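PDB 5BN3: V-type ATP synthase alpha chain from Nanoarchaeum equitans Kin4-M, which is subunit A of a V-type rotary complex, an alpha/beta-family protein with an N-terminal beta-barrel domain and a P-loop nucleotide-binding domain that holds ADP in this model. Local coordinates for residues Glu29-Glu34 with Ile45-Asp50; Gly16-Phe21 with Gly33-Ile38; Ile5-Pro10 with Asn52-Gly57; Met289-Arg294 with Ala326-Glu331; Leu83-Lys88 with Gly102-Thr107. One frame throughout, in Å; residues are numbered along the deposited sequence.

Interaction 1 (Glu29-Glu34 with Ile45-Asp50); sequences EKLIGE and IQVYED
Gly33 and Glu34 pair with Val47 and Gln46 in the antiparallel beta hairpin of strands 31-39 and 42-47, at the heart of the N-terminal beta-barrel domain. Backbone bonds set the register. Glu34 and Gln46 form a hydrogen-bonded pair, the N of each lying 3.0 Å from the O of the other, while the non-hydrogen-bonded pair Gly33 and Val47 brings its CA atoms to 4.2 Å. Past the end of strand 42-47, Tyr48 N still donates to Ile32 O at 2.9 Å in a nearly straight bond (167°). A carboxylate then takes over the role of the backbone: Glu49 OE1 accepts from Ile32 N at 3.2 Å, while its partner oxygen OE2 makes a salt bridge with Arg85.

Apolar contact is modest: Leu31 CB meets Val47 CG1 at 4.0 Å, and Ile32 CG2 lies near Tyr48 CD2. Leu31 CD1 covers Asp50 O, a carbonyl without a hydrogen-bond partner in the model.

Polar side chains gather where Glu34 and Gln46 share a face of the sheet. Glu34 CG is anti to the backbone N (chi1 -174°), and the extended chain beyond carries the carboxylate to the hydroxyl edge of Tyr48. Its OE1 lies in the ring plane and accepts from Tyr48 OH, although the modelled separation is doubtfully short. Glu34 CB lies 3.7 Å from ring atom CE2. Gln46 NE2 donates to the same Tyr48 OH over 2.9 Å.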
# COMPACT_ATOMS: atom_id res chain seq x y z
N GLU A 29 -27.83 -36.06 -7.03
CA GLU A 29 -27.17 -36.13 -8.33
C GLU A 29 -25.75 -36.70 -8.21
O GLU A 29 -25.07 -36.89 -9.22
CB GLU A 29 -27.15 -34.76 -9.01
CG GLU A 29 -28.52 -34.29 -9.48
CD GLU A 29 -28.44 -33.30 -10.62
OE1 GLU A 29 -27.32 -33.00 -11.07
OE2 GLU A 29 -29.51 -32.82 -11.07
N LYS A 30 -25.33 -36.95 -6.98
CA LYS A 30 -24.05 -37.62 -6.71
C LYS A 30 -22.85 -36.92 -7.34
O LYS A 30 -22.15 -37.50 -8.17
CB LYS A 30 -24.10 -39.08 -7.16
CG LYS A 30 -25.13 -39.93 -6.42
CD LYS A 30 -25.12 -41.35 -6.95
CE LYS A 30 -25.56 -42.35 -5.89
NZ LYS A 30 -25.21 -43.74 -6.27
N LEU A 31 -22.61 -35.68 -6.93
CA LEU A 31 -21.47 -34.92 -7.42
C LEU A 31 -20.20 -35.38 -6.71
O LEU A 31 -20.22 -35.64 -5.50
CB LEU A 31 -21.69 -33.42 -7.20
CG LEU A 31 -23.04 -32.89 -7.68
CD1 LEU A 31 -23.22 -31.43 -7.32
CD2 LEU A 31 -23.19 -33.09 -9.17
N ILE A 32 -19.11 -35.51 -7.46
CA ILE A 32 -17.84 -35.93 -6.88
C ILE A 32 -17.30 -34.88 -5.92
O ILE A 32 -17.18 -33.70 -6.28
CB ILE A 32 -16.78 -36.22 -7.97
CG1 ILE A 32 -17.32 -37.23 -8.99
CG2 ILE A 32 -15.50 -36.73 -7.33
CD1 ILE A 32 -17.65 -38.59 -8.40
N GLY A 33 -16.98 -35.30 -4.70
CA GLY A 33 -16.40 -34.42 -3.70
C GLY A 33 -15.30 -35.13 -2.95
O GLY A 33 -15.13 -36.35 -3.09
N GLU A 34 -14.54 -34.38 -2.17
CA GLU A 34 -13.46 -34.95 -1.37
C GLU A 34 -13.44 -34.32 0.01
O GLU A 34 -13.44 -33.09 0.14
CB GLU A 34 -12.12 -34.74 -2.08
CG GLU A 34 -10.93 -35.42 -1.42
CD GLU A 34 -9.62 -35.13 -2.14
OE1 GLU A 34 -9.59 -34.23 -3.01
OE2 GLU A 34 -8.61 -35.81 -1.84
N ILE A 45 -16.15 -30.64 2.85
CA ILE A 45 -16.01 -31.30 1.56
C ILE A 45 -15.85 -30.28 0.44
O ILE A 45 -16.68 -29.38 0.29
CB ILE A 45 -17.26 -32.16 1.27
CG1 ILE A 45 -17.42 -33.24 2.34
CG2 ILE A 45 -17.18 -32.78 -0.12
CD1 ILE A 45 -18.84 -33.72 2.51
N GLN A 46 -14.79 -30.41 -0.36
CA GLN A 46 -14.69 -29.61 -1.57
C GLN A 46 -15.28 -30.38 -2.75
O GLN A 46 -14.92 -31.53 -3.01
CB GLN A 46 -13.26 -29.12 -1.83
CG GLN A 46 -12.23 -30.18 -2.21
CD GLN A 46 -10.84 -29.58 -2.36
OE1 GLN A 46 -10.46 -28.68 -1.62
NE2 GLN A 46 -10.08 -30.08 -3.33
N VAL A 47 -16.23 -29.74 -3.43
CA VAL A 47 -16.99 -30.38 -4.49
C VAL A 47 -16.40 -30.02 -5.85
O VAL A 47 -16.14 -28.85 -6.13
CB VAL A 47 -18.47 -29.96 -4.43
CG1 VAL A 47 -19.28 -30.67 -5.50
CG2 VAL A 47 -19.03 -30.26 -3.06
N TYR A 48 -16.18 -31.04 -6.69
CA TYR A 48 -15.56 -30.85 -7.99
C TYR A 48 -16.59 -30.62 -9.09
O TYR A 48 -16.34 -30.89 -10.27
CB TYR A 48 -14.66 -32.03 -8.33
CG TYR A 48 -13.53 -32.20 -7.34
CD1 TYR A 48 -12.39 -31.42 -7.43
CD2 TYR A 48 -13.61 -33.12 -6.31
CE1 TYR A 48 -11.35 -31.55 -6.53
CE2 TYR A 48 -12.58 -33.27 -5.40
CZ TYR A 48 -11.46 -32.48 -5.52
OH TYR A 48 -10.43 -32.62 -4.62
N GLU A 49 -17.75 -30.11 -8.70
CA GLU A 49 -18.80 -29.76 -9.64
C GLU A 49 -19.56 -28.55 -9.10
O GLU A 49 -19.37 -28.17 -7.94
CB GLU A 49 -19.75 -30.94 -9.87
CG GLU A 49 -19.59 -31.59 -11.23
CD GLU A 49 -19.47 -33.11 -11.16
OE1 GLU A 49 -19.42 -33.66 -10.04
OE2 GLU A 49 -19.43 -33.75 -12.24
N ASP A 50 -20.40 -27.95 -9.93
CA ASP A 50 -21.16 -26.78 -9.50
C ASP A 50 -22.16 -27.16 -8.41
O ASP A 50 -22.83 -28.19 -8.50
CB ASP A 50 -21.88 -26.13 -10.68
CG ASP A 50 -22.58 -24.84 -10.30
OD1 ASP A 50 -22.13 -24.17 -9.34
OD2 ASP A 50 -23.58 -24.49 -10.96

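Interaction 2 (Gly16-Phe21 with Gly33-Ile38); sequences GKFSIF and GEVIGI
Phe18, Ser19, Ile20 and Phe21 lie across Val35 and Ile38 in a mainly apolar contact, in which the loop between strands 11-15 and 23-26 covers part of strand 31-39. The two chain directions are 121° apart, so the loop slants over the strand. Val35 is the buried centre: its CB lies 3.4 Å from Ser19 O, and its CG2 meets Phe18 CB at 4.1 Å, the two side chains crossing at about a right angle. Beside it Ile38 extends toward the loop: with CG1 beside its backbone N (chi1 -72°) and the chain extended, CD1 ends 3.4 Å from Phe18 O and close to Ile20 N.

Within the beta-barrel domain, strand 31-39 carries a classic beta bulge here, Ile36 and Gly37 both facing Tyr44 of strand 42-47. Ile20 CD1 settles over this irregular backbone, 3.5 Å from Ile36 O. The sheet runs on past Ile38, which pairs with an antiparallel strand of the NEQ263 chain.

One direct hydrogen bond ties loop to strand: Phe21 N donates to Val35 O at 2.7 Å, bent to 135°. A water donates to Phe21 O at 2.7 Å and lies doubtfully close to Glu34 OE2. The Phe21 ring turns an edge to Glu34, with CD1 3.8 Å from OE2, an oxygen that forms a salt bridge with Arg185, while OE1 is taken by Tyr48 OH.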
# COMPACT_ATOMS: atom_id res chain seq x y z
N GLY A 16 -22.23 -36.58 9.64
CA GLY A 16 -22.16 -38.02 9.42
C GLY A 16 -20.82 -38.63 9.79
O GLY A 16 -20.07 -38.06 10.59
N LYS A 17 -20.53 -39.79 9.21
CA LYS A 17 -19.26 -40.46 9.45
C LYS A 17 -18.41 -40.47 8.18
O LYS A 17 -18.82 -41.00 7.15
CB LYS A 17 -19.49 -41.89 9.93
N PHE A 18 -17.22 -39.88 8.27
CA PHE A 18 -16.35 -39.76 7.10
C PHE A 18 -14.89 -40.00 7.46
O PHE A 18 -14.52 -40.02 8.64
CB PHE A 18 -16.49 -38.37 6.47
CG PHE A 18 -17.88 -38.06 6.00
CD1 PHE A 18 -18.29 -38.42 4.72
CD2 PHE A 18 -18.78 -37.40 6.82
CE1 PHE A 18 -19.57 -38.12 4.28
CE2 PHE A 18 -20.06 -37.10 6.38
CZ PHE A 18 -20.45 -37.46 5.11
N SER A 19 -14.06 -40.18 6.44
CA SER A 19 -12.61 -40.25 6.62
C SER A 19 -11.96 -39.11 5.86
O SER A 19 -12.46 -38.70 4.81
CB SER A 19 -12.07 -41.60 6.14
OG SER A 19 -12.53 -42.65 6.96
N ILE A 20 -10.85 -38.61 6.39
CA ILE A 20 -10.12 -37.52 5.74
C ILE A 20 -9.63 -37.97 4.36
O ILE A 20 -9.14 -39.09 4.19
CB ILE A 20 -8.96 -37.01 6.64
CG1 ILE A 20 -8.42 -35.66 6.16
CG2 ILE A 20 -7.85 -38.03 6.76
CD1 ILE A 20 -9.24 -34.49 6.63
N PHE A 21 -9.83 -37.11 3.36
CA PHE A 21 -9.46 -37.38 1.97
C PHE A 21 -10.24 -38.52 1.31
O PHE A 21 -9.85 -39.03 0.26
CB PHE A 21 -7.94 -37.59 1.84
CG PHE A 21 -7.14 -36.41 2.29
CD1 PHE A 21 -7.17 -35.22 1.58
CD2 PHE A 21 -6.36 -36.48 3.43
CE1 PHE A 21 -6.44 -34.13 1.99
CE2 PHE A 21 -5.62 -35.39 3.85
CZ PHE A 21 -5.66 -34.21 3.13
N GLY A 33 -16.98 -35.30 -4.70
CA GLY A 33 -16.40 -34.42 -3.70
C GLY A 33 -15.30 -35.13 -2.95
O GLY A 33 -15.13 -36.35 -3.09
N GLU A 34 -14.54 -34.38 -2.17
CA GLU A 34 -13.46 -34.95 -1.37
C GLU A 34 -13.44 -34.32 0.01
O GLU A 34 -13.44 -33.09 0.14
CB GLU A 34 -12.12 -34.74 -2.08
CG GLU A 34 -10.93 -35.42 -1.42
CD GLU A 34 -9.62 -35.13 -2.14
OE1 GLU A 34 -9.59 -34.23 -3.01
OE2 GLU A 34 -8.61 -35.81 -1.84
N VAL A 35 -13.43 -35.15 1.05
CA VAL A 35 -13.34 -34.65 2.42
C VAL A 35 -11.95 -34.06 2.68
O VAL A 35 -10.95 -34.75 2.51
CB VAL A 35 -13.64 -35.76 3.45
CG1 VAL A 35 -13.54 -35.21 4.86
CG2 VAL A 35 -15.03 -36.33 3.21
N ILE A 36 -11.90 -32.80 3.09
CA ILE A 36 -10.63 -32.12 3.31
C ILE A 36 -10.42 -31.76 4.77
O ILE A 36 -9.33 -31.36 5.18
CB ILE A 36 -10.53 -30.83 2.46
CG1 ILE A 36 -11.66 -29.86 2.83
CG2 ILE A 36 -10.57 -31.16 0.98
CD1 ILE A 36 -11.64 -28.57 2.05
N GLY A 37 -11.48 -31.90 5.57
CA GLY A 37 -11.42 -31.59 6.98
C GLY A 37 -12.52 -32.28 7.76
O GLY A 37 -13.60 -32.54 7.22
N ILE A 38 -12.25 -32.60 9.02
CA ILE A 38 -13.26 -33.21 9.89
C ILE A 38 -13.26 -32.54 11.26
O ILE A 38 -12.21 -32.37 11.88
CB ILE A 38 -13.03 -34.73 10.04
CG1 ILE A 38 -13.42 -35.45 8.74
CG2 ILE A 38 -13.85 -35.29 11.19
CD1 ILE A 38 -13.16 -36.94 8.77
O HOH W 1 -8.30 -38.20 -1.79

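Interaction 3 (Ile5-Pro10 with Asn52-Gly57); sequences ISINGP and NGLKVG
Ile5 comes level with Val56 and Ile7 with Leu54 as strand 3-8 and the loop after strand 42-47 run past each other in roughly opposite senses, their end-to-end directions 151° apart. The spacing is uneven: the CA atoms of Ile5 and Val56 are 5.2 Å apart, those of Ile7 and Leu54 7.3 Å. No hydrogen bond joins the two segments, so they are not paired as strands. Strand 3-8 bonds instead to strand 11-15, with a classic beta bulge where Ile5 and Ser6 both face Ile13, while Ser6 and Ile7 pair with an antiparallel strand of the NEQ263 chain.

The wider gap is bridged by the side chain of Ile7. Its CG1 stands beside the backbone N, and a chi2 of 138°, away from a staggered value, places CD1 over the loop backbone. There the methyl lies 3.5 Å from Leu54 O and close to the backbone N atoms of Lys55 and Val56, against successive peptide groups. The same CD1 meets Leu54 CB at 3.6 Å, and the two side chains cross at about a right angle. At the narrower end, Val56 spreads both methyls against the backbone of Ile5: CG2 is 4.1 Å from Ile5 O and CG1 a similar distance from its CA.

A polar tie lies close by, where Thr51 OG1 bonds to Gly9 O. Methyl groups resting on peptide backbone, with one side-chain contact, make up the contact itself, which implies that across these two segments the loop meets strand 3-8 in a nonpolar and nondirectional way.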
# COMPACT_ATOMS: atom_id res chain seq x y z
N ILE A 5 -25.45 -30.00 5.66
CA ILE A 5 -25.99 -29.01 6.58
C ILE A 5 -25.66 -27.59 6.13
O ILE A 5 -26.18 -26.62 6.68
CB ILE A 5 -25.52 -29.23 8.03
CG1 ILE A 5 -24.04 -28.87 8.18
CG2 ILE A 5 -25.77 -30.67 8.48
CD1 ILE A 5 -23.58 -28.81 9.62
N SER A 6 -24.79 -27.48 5.13
CA SER A 6 -24.40 -26.17 4.60
C SER A 6 -23.81 -26.27 3.20
O SER A 6 -23.10 -27.23 2.88
CB SER A 6 -23.40 -25.49 5.52
OG SER A 6 -23.16 -24.15 5.12
N ILE A 7 -24.10 -25.27 2.37
CA ILE A 7 -23.48 -25.14 1.05
C ILE A 7 -22.95 -23.72 0.87
O ILE A 7 -23.71 -22.75 0.93
CB ILE A 7 -24.48 -25.47 -0.07
CG1 ILE A 7 -25.10 -26.85 0.15
CG2 ILE A 7 -23.79 -25.42 -1.43
CD1 ILE A 7 -26.58 -26.89 -0.13
N ASN A 8 -21.64 -23.61 0.67
CA ASN A 8 -20.98 -22.31 0.53
C ASN A 8 -19.99 -22.38 -0.63
O ASN A 8 -18.84 -22.76 -0.44
CB ASN A 8 -20.26 -21.95 1.83
CG ASN A 8 -19.66 -20.55 1.80
OD1 ASN A 8 -19.90 -19.77 0.87
ND2 ASN A 8 -18.88 -20.23 2.82
N GLY A 9 -20.46 -22.02 -1.82
CA GLY A 9 -19.65 -22.17 -3.02
C GLY A 9 -19.27 -23.62 -3.23
O GLY A 9 -20.11 -24.50 -3.16
N PRO A 10 -17.97 -23.86 -3.48
CA PRO A 10 -17.44 -25.20 -3.72
C PRO A 10 -17.30 -26.00 -2.43
O PRO A 10 -16.90 -27.17 -2.48
CB PRO A 10 -16.05 -24.92 -4.29
CG PRO A 10 -15.65 -23.64 -3.63
CD PRO A 10 -16.92 -22.83 -3.53
N ASN A 52 -24.61 -24.99 -7.21
CA ASN A 52 -25.85 -24.23 -7.28
C ASN A 52 -27.04 -25.19 -7.40
O ASN A 52 -27.00 -26.13 -8.19
CB ASN A 52 -25.84 -23.27 -8.47
CG ASN A 52 -26.88 -22.17 -8.35
OD1 ASN A 52 -27.10 -21.62 -7.27
ND2 ASN A 52 -27.53 -21.84 -9.46
N GLY A 53 -28.07 -24.95 -6.60
CA GLY A 53 -29.25 -25.80 -6.63
C GLY A 53 -29.20 -26.93 -5.62
O GLY A 53 -30.19 -27.64 -5.44
N LEU A 54 -28.06 -27.10 -4.96
CA LEU A 54 -27.94 -28.10 -3.90
C LEU A 54 -28.83 -27.71 -2.71
O LEU A 54 -29.10 -26.53 -2.50
CB LEU A 54 -26.49 -28.29 -3.45
CG LEU A 54 -25.57 -29.16 -4.30
CD1 LEU A 54 -24.20 -29.29 -3.65
CD2 LEU A 54 -26.18 -30.53 -4.52
N LYS A 55 -29.26 -28.71 -1.95
CA LYS A 55 -30.22 -28.49 -0.87
C LYS A 55 -29.70 -29.02 0.46
O LYS A 55 -29.06 -30.08 0.50
CB LYS A 55 -31.54 -29.19 -1.21
CG LYS A 55 -32.78 -28.34 -1.04
CD LYS A 55 -34.03 -29.21 -1.09
CE LYS A 55 -33.96 -30.23 -2.22
NZ LYS A 55 -35.05 -31.25 -2.13
N VAL A 56 -29.98 -28.31 1.54
CA VAL A 56 -29.62 -28.76 2.89
C VAL A 56 -30.30 -30.10 3.19
O VAL A 56 -29.78 -30.92 3.95
CB VAL A 56 -29.97 -27.68 3.95
CG1 VAL A 56 -29.87 -28.23 5.37
CG2 VAL A 56 -29.04 -26.48 3.80
N GLY A 57 -31.44 -30.34 2.57
CA GLY A 57 -32.10 -31.63 2.70
C GLY A 57 -31.65 -32.66 1.68
O GLY A 57 -32.46 -33.14 0.88

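Interaction 4 (Met289-Arg294 with Ala326-Glu331); sequences MPIAAR and AEALRE
Ile291, Arg294 and Glu327 meet across this contact through side chains that are nearly fully stretched. Ile291 has CG1 anti to the backbone N (chi1 -168°) and continues extended to CD1; Glu327 likewise has CG anti to its N; and the Arg294 chain runs straight from CG to NE. The extended chains carry the two charged ends toward each other.

Arg294 NH1 donates to Glu327 OE1 at 2.8 Å in a fairly straight salt bridge. The oxygen lies in the guanidinium plane, at its edge, but the NH1 stands well above the carboxylate plane, 67° out of it. The planes of the two groups are themselves steeply inclined, 66° apart. Further acceptors fix the guanidinium: Arg324 O takes NH1 and Ser287 O takes NH2. Glu327 OE2 is bonded to Thr257 of the NEQ263 chain. Over the centre of one guanidinium face, at 3.9 Å, sits CG1 of Ile291.

Beside the charged pair, Ala328 CB meets Ile291 CG1 at 3.7 Å and also lies against the carbonyl Ile291 O. Ile291 CD1 reaches Glu331 CB at 4.0 Å.

Ile291 belongs to the type I beta turn Pro290-Ala293 that leads into helix 293-309, within the P-loop nucleotide-binding domain. That helix makes a beta-alpha-beta crossover from strand 280-285 to strand 314-320, which flank strand 244-250, and helix 322-335 then returns to pack its Glu327-Glu331 turn against the start of the crossover.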
# COMPACT_ATOMS: atom_id res chain seq x y z
N MET A 289 -14.88 -24.01 -15.73
CA MET A 289 -15.18 -25.34 -15.20
C MET A 289 -14.99 -25.27 -13.68
O MET A 289 -14.44 -24.27 -13.19
CB MET A 289 -14.28 -26.40 -15.88
CG MET A 289 -14.82 -26.84 -17.25
SD MET A 289 -13.65 -27.70 -18.32
CE MET A 289 -13.64 -29.34 -17.59
N PRO A 290 -15.47 -26.28 -12.92
CA PRO A 290 -15.44 -26.15 -11.45
C PRO A 290 -14.05 -25.80 -10.89
O PRO A 290 -13.05 -26.41 -11.27
CB PRO A 290 -15.87 -27.54 -10.96
CG PRO A 290 -16.73 -28.05 -12.07
CD PRO A 290 -16.10 -27.55 -13.33
N ILE A 291 -14.01 -24.81 -9.99
CA ILE A 291 -12.75 -24.26 -9.50
C ILE A 291 -11.88 -25.28 -8.75
O ILE A 291 -10.66 -25.29 -8.91
CB ILE A 291 -12.98 -22.97 -8.65
CG1 ILE A 291 -11.66 -22.23 -8.40
CG2 ILE A 291 -13.70 -23.27 -7.33
CD1 ILE A 291 -11.84 -20.85 -7.81
N ALA A 292 -12.51 -26.14 -7.96
CA ALA A 292 -11.78 -27.12 -7.17
C ALA A 292 -11.10 -28.18 -8.04
O ALA A 292 -10.13 -28.81 -7.63
CB ALA A 292 -12.70 -27.78 -6.15
N ALA A 293 -11.63 -28.37 -9.24
CA ALA A 293 -11.07 -29.35 -10.16
C ALA A 293 -9.73 -28.89 -10.75
O ALA A 293 -9.03 -29.67 -11.39
CB ALA A 293 -12.05 -29.67 -11.26
N ARG A 294 -9.40 -27.61 -10.55
CA ARG A 294 -8.09 -27.10 -10.94
C ARG A 294 -6.99 -27.76 -10.13
O ARG A 294 -5.94 -28.11 -10.65
CB ARG A 294 -8.01 -25.58 -10.74
CG ARG A 294 -8.91 -24.77 -11.64
CD ARG A 294 -8.71 -23.28 -11.39
NE ARG A 294 -9.77 -22.49 -12.01
CZ ARG A 294 -9.94 -21.19 -11.81
NH1 ARG A 294 -9.12 -20.53 -11.00
NH2 ARG A 294 -10.93 -20.55 -12.41
N ALA A 326 -3.70 -21.68 -7.49
CA ALA A 326 -3.56 -20.86 -6.29
C ALA A 326 -4.86 -20.15 -5.94
O ALA A 326 -5.21 -20.03 -4.76
CB ALA A 326 -2.44 -19.86 -6.47
N GLU A 327 -5.59 -19.68 -6.96
CA GLU A 327 -6.89 -19.04 -6.73
C GLU A 327 -7.88 -20.03 -6.13
O GLU A 327 -8.69 -19.66 -5.27
CB GLU A 327 -7.46 -18.49 -8.04
CG GLU A 327 -8.85 -17.87 -7.88
CD GLU A 327 -9.56 -17.63 -9.20
OE1 GLU A 327 -8.95 -17.87 -10.26
OE2 GLU A 327 -10.74 -17.21 -9.17
N ALA A 328 -7.82 -21.28 -6.58
CA ALA A 328 -8.70 -22.31 -6.05
C ALA A 328 -8.41 -22.55 -4.57
O ALA A 328 -9.34 -22.66 -3.77
CB ALA A 328 -8.54 -23.59 -6.84
N LEU A 329 -7.13 -22.64 -4.22
CA LEU A 329 -6.71 -22.80 -2.83
C LEU A 329 -7.20 -21.65 -1.96
O LEU A 329 -7.67 -21.86 -0.84
CB LEU A 329 -5.19 -22.89 -2.74
CG LEU A 329 -4.53 -24.14 -3.32
CD1 LEU A 329 -3.02 -24.05 -3.24
CD2 LEU A 329 -5.03 -25.36 -2.57
N ARG A 330 -7.07 -20.44 -2.48
CA ARG A 330 -7.50 -19.23 -1.78
C ARG A 330 -9.01 -19.24 -1.56
O ARG A 330 -9.50 -18.86 -0.50
CB ARG A 330 -7.09 -18.00 -2.58
CG ARG A 330 -7.51 -16.67 -1.98
CD ARG A 330 -7.72 -15.64 -3.08
NE ARG A 330 -6.61 -14.71 -3.25
CZ ARG A 330 -6.33 -14.08 -4.39
NH1 ARG A 330 -7.07 -14.29 -5.47
NH2 ARG A 330 -5.31 -13.25 -4.45
N GLU A 331 -9.75 -19.67 -2.58
CA GLU A 331 -11.21 -19.72 -2.49
C GLU A 331 -11.69 -20.75 -1.46
O GLU A 331 -12.57 -20.46 -0.65
CB GLU A 331 -11.84 -19.99 -3.86
CG GLU A 331 -13.29 -20.46 -3.83
CD GLU A 331 -14.29 -19.35 -3.53
OE1 GLU A 331 -13.93 -18.34 -2.88
OE2 GLU A 331 -15.46 -19.49 -3.94

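Interaction 5 (Leu83-Lys88 with Gly102-Thr107); sequences LGRPLK and GIDLPT
Arg85 NH1 is held by two acceptors, Ile103 O at 2.6 Å and Glu49 OE2 of the barrel domain. The bond to Ile103 O lies in the carbonyl plane, yet it is bent at the hydrogen (133°), and the oxygen is tilted from the guanidinium plane. A turn in the chain at chi3 (-72°) places NE, which forms a salt bridge with Asp81. Leu83 CD1 covers one guanidinium face, 3.9 Å above it and offset toward the rim. Asp104 OD1 is 5.0 Å from Arg85 NH1, not in contact, though its charge may still favour the arginine.

At the other end, Thr107 OG1 donates to Gly84 O over 2.6 Å, approaching from above the carbonyl plane. Its CB and CG2 crowd the same oxygen. Between the two polar bonds, Pro86 CD rests 3.5 Å from Pro106 O and 4.4 Å from Leu105 CB.

Pro86 occupies the N-cap position of helix 87-94, and after that helix the chain doubles back so that residues 102-107 pass beside its lead-in: a helix start bordered by the returning loop that leads to strand 114-118.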
# COMPACT_ATOMS: atom_id res chain seq x y z
N LEU A 83 -10.75 -34.26 -13.54
CA LEU A 83 -10.98 -35.48 -12.77
C LEU A 83 -10.63 -36.74 -13.57
O LEU A 83 -10.83 -37.86 -13.09
CB LEU A 83 -12.43 -35.55 -12.28
CG LEU A 83 -12.84 -34.54 -11.20
CD1 LEU A 83 -14.32 -34.68 -10.86
CD2 LEU A 83 -11.99 -34.74 -9.96
N GLY A 84 -10.10 -36.55 -14.78
CA GLY A 84 -9.71 -37.67 -15.61
C GLY A 84 -10.85 -38.24 -16.44
O GLY A 84 -10.78 -39.39 -16.89
N ARG A 85 -11.89 -37.45 -16.64
CA ARG A 85 -13.02 -37.87 -17.45
C ARG A 85 -12.79 -37.48 -18.91
O ARG A 85 -12.48 -36.33 -19.21
CB ARG A 85 -14.33 -37.28 -16.91
CG ARG A 85 -14.62 -37.68 -15.47
CD ARG A 85 -15.92 -37.08 -14.95
NE ARG A 85 -15.81 -35.64 -14.69
CZ ARG A 85 -16.77 -34.90 -14.15
NH1 ARG A 85 -17.92 -35.45 -13.79
NH2 ARG A 85 -16.58 -33.60 -13.96
N PRO A 86 -12.94 -38.45 -19.82
CA PRO A 86 -12.65 -38.21 -21.25
C PRO A 86 -13.70 -37.32 -21.90
O PRO A 86 -14.88 -37.68 -21.93
CB PRO A 86 -12.70 -39.62 -21.85
CG PRO A 86 -13.61 -40.39 -20.95
CD PRO A 86 -13.40 -39.82 -19.57
N LEU A 87 -13.27 -36.18 -22.44
CA LEU A 87 -14.18 -35.20 -22.99
C LEU A 87 -14.81 -35.64 -24.32
O LEU A 87 -15.90 -35.19 -24.67
CB LEU A 87 -13.47 -33.85 -23.16
CG LEU A 87 -13.07 -33.17 -21.85
CD1 LEU A 87 -12.32 -31.88 -22.11
CD2 LEU A 87 -14.30 -32.90 -21.02
N LYS A 88 -14.12 -36.51 -25.04
CA LYS A 88 -14.64 -37.04 -26.30
C LYS A 88 -15.84 -37.94 -26.02
O LYS A 88 -16.86 -37.86 -26.70
CB LYS A 88 -13.55 -37.83 -27.03
CG LYS A 88 -14.02 -38.53 -28.30
CD LYS A 88 -12.85 -39.16 -29.05
CE LYS A 88 -13.33 -39.98 -30.24
NZ LYS A 88 -14.11 -41.18 -29.82
N GLY A 102 -22.32 -33.79 -12.98
CA GLY A 102 -22.61 -35.09 -12.40
C GLY A 102 -22.37 -36.31 -13.29
O GLY A 102 -22.53 -37.44 -12.82
N ILE A 103 -21.98 -36.10 -14.54
CA ILE A 103 -21.70 -37.24 -15.42
C ILE A 103 -20.46 -37.99 -14.95
O ILE A 103 -19.44 -37.38 -14.61
CB ILE A 103 -21.56 -36.82 -16.92
CG1 ILE A 103 -21.46 -38.06 -17.81
CG2 ILE A 103 -20.36 -35.90 -17.14
CD1 ILE A 103 -21.52 -37.77 -19.30
N ASP A 104 -20.55 -39.32 -14.89
CA ASP A 104 -19.39 -40.12 -14.52
C ASP A 104 -19.10 -41.21 -15.54
O ASP A 104 -19.93 -42.09 -15.78
CB ASP A 104 -19.55 -40.72 -13.12
CG ASP A 104 -18.21 -41.04 -12.47
OD1 ASP A 104 -17.24 -40.29 -12.72
OD2 ASP A 104 -18.13 -42.04 -11.73
N LEU A 105 -17.92 -41.13 -16.14
CA LEU A 105 -17.47 -42.11 -17.12
C LEU A 105 -16.09 -42.63 -16.72
O LEU A 105 -15.35 -41.94 -16.02
CB LEU A 105 -17.37 -41.47 -18.51
CG LEU A 105 -18.64 -40.88 -19.14
CD1 LEU A 105 -18.34 -40.30 -20.51
CD2 LEU A 105 -19.73 -41.93 -19.24
N PRO A 106 -15.75 -43.86 -17.15
CA PRO A 106 -14.40 -44.37 -16.88
C PRO A 106 -13.36 -43.64 -17.72
O PRO A 106 -13.64 -43.28 -18.86
CB PRO A 106 -14.49 -45.84 -17.30
CG PRO A 106 -15.62 -45.89 -18.28
CD PRO A 106 -16.61 -44.86 -17.81
N THR A 107 -12.18 -43.42 -17.14
CA THR A 107 -11.10 -42.70 -17.81
C THR A 107 -10.61 -43.39 -19.08
O THR A 107 -10.52 -42.78 -20.14
CB THR A 107 -9.90 -42.50 -16.86
OG1 THR A 107 -10.31 -41.71 -15.73
CG2 THR A 107 -8.75 -41.80 -17.57

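How the interactions relate
Interactions 1, 2 and 3 belong to the N-terminal barrel sheet, and the first two share strand 31-39. Interaction 1 is its buried core, with regular strand pairing; interaction 2, partly buried, trades most backbone bonds for aliphatic packing; interaction 3, buried at an outer strand, has no hydrogen bond across it. Interaction 4 lies in the nucleotide-binding domain and adds a salt bridge, while interaction 5, partly buried beside helix 87-94, relies on side-chain bonds to carbonyls. Interaction 1 touches all the others: Tyr48 packs on Ala292 and Leu83, and Val47 N probably bonds to Pro10 O. Pro10 meets Glu331. Interactions 2 to 5 also border the NEQ263 chain; no other chain touches interaction 1.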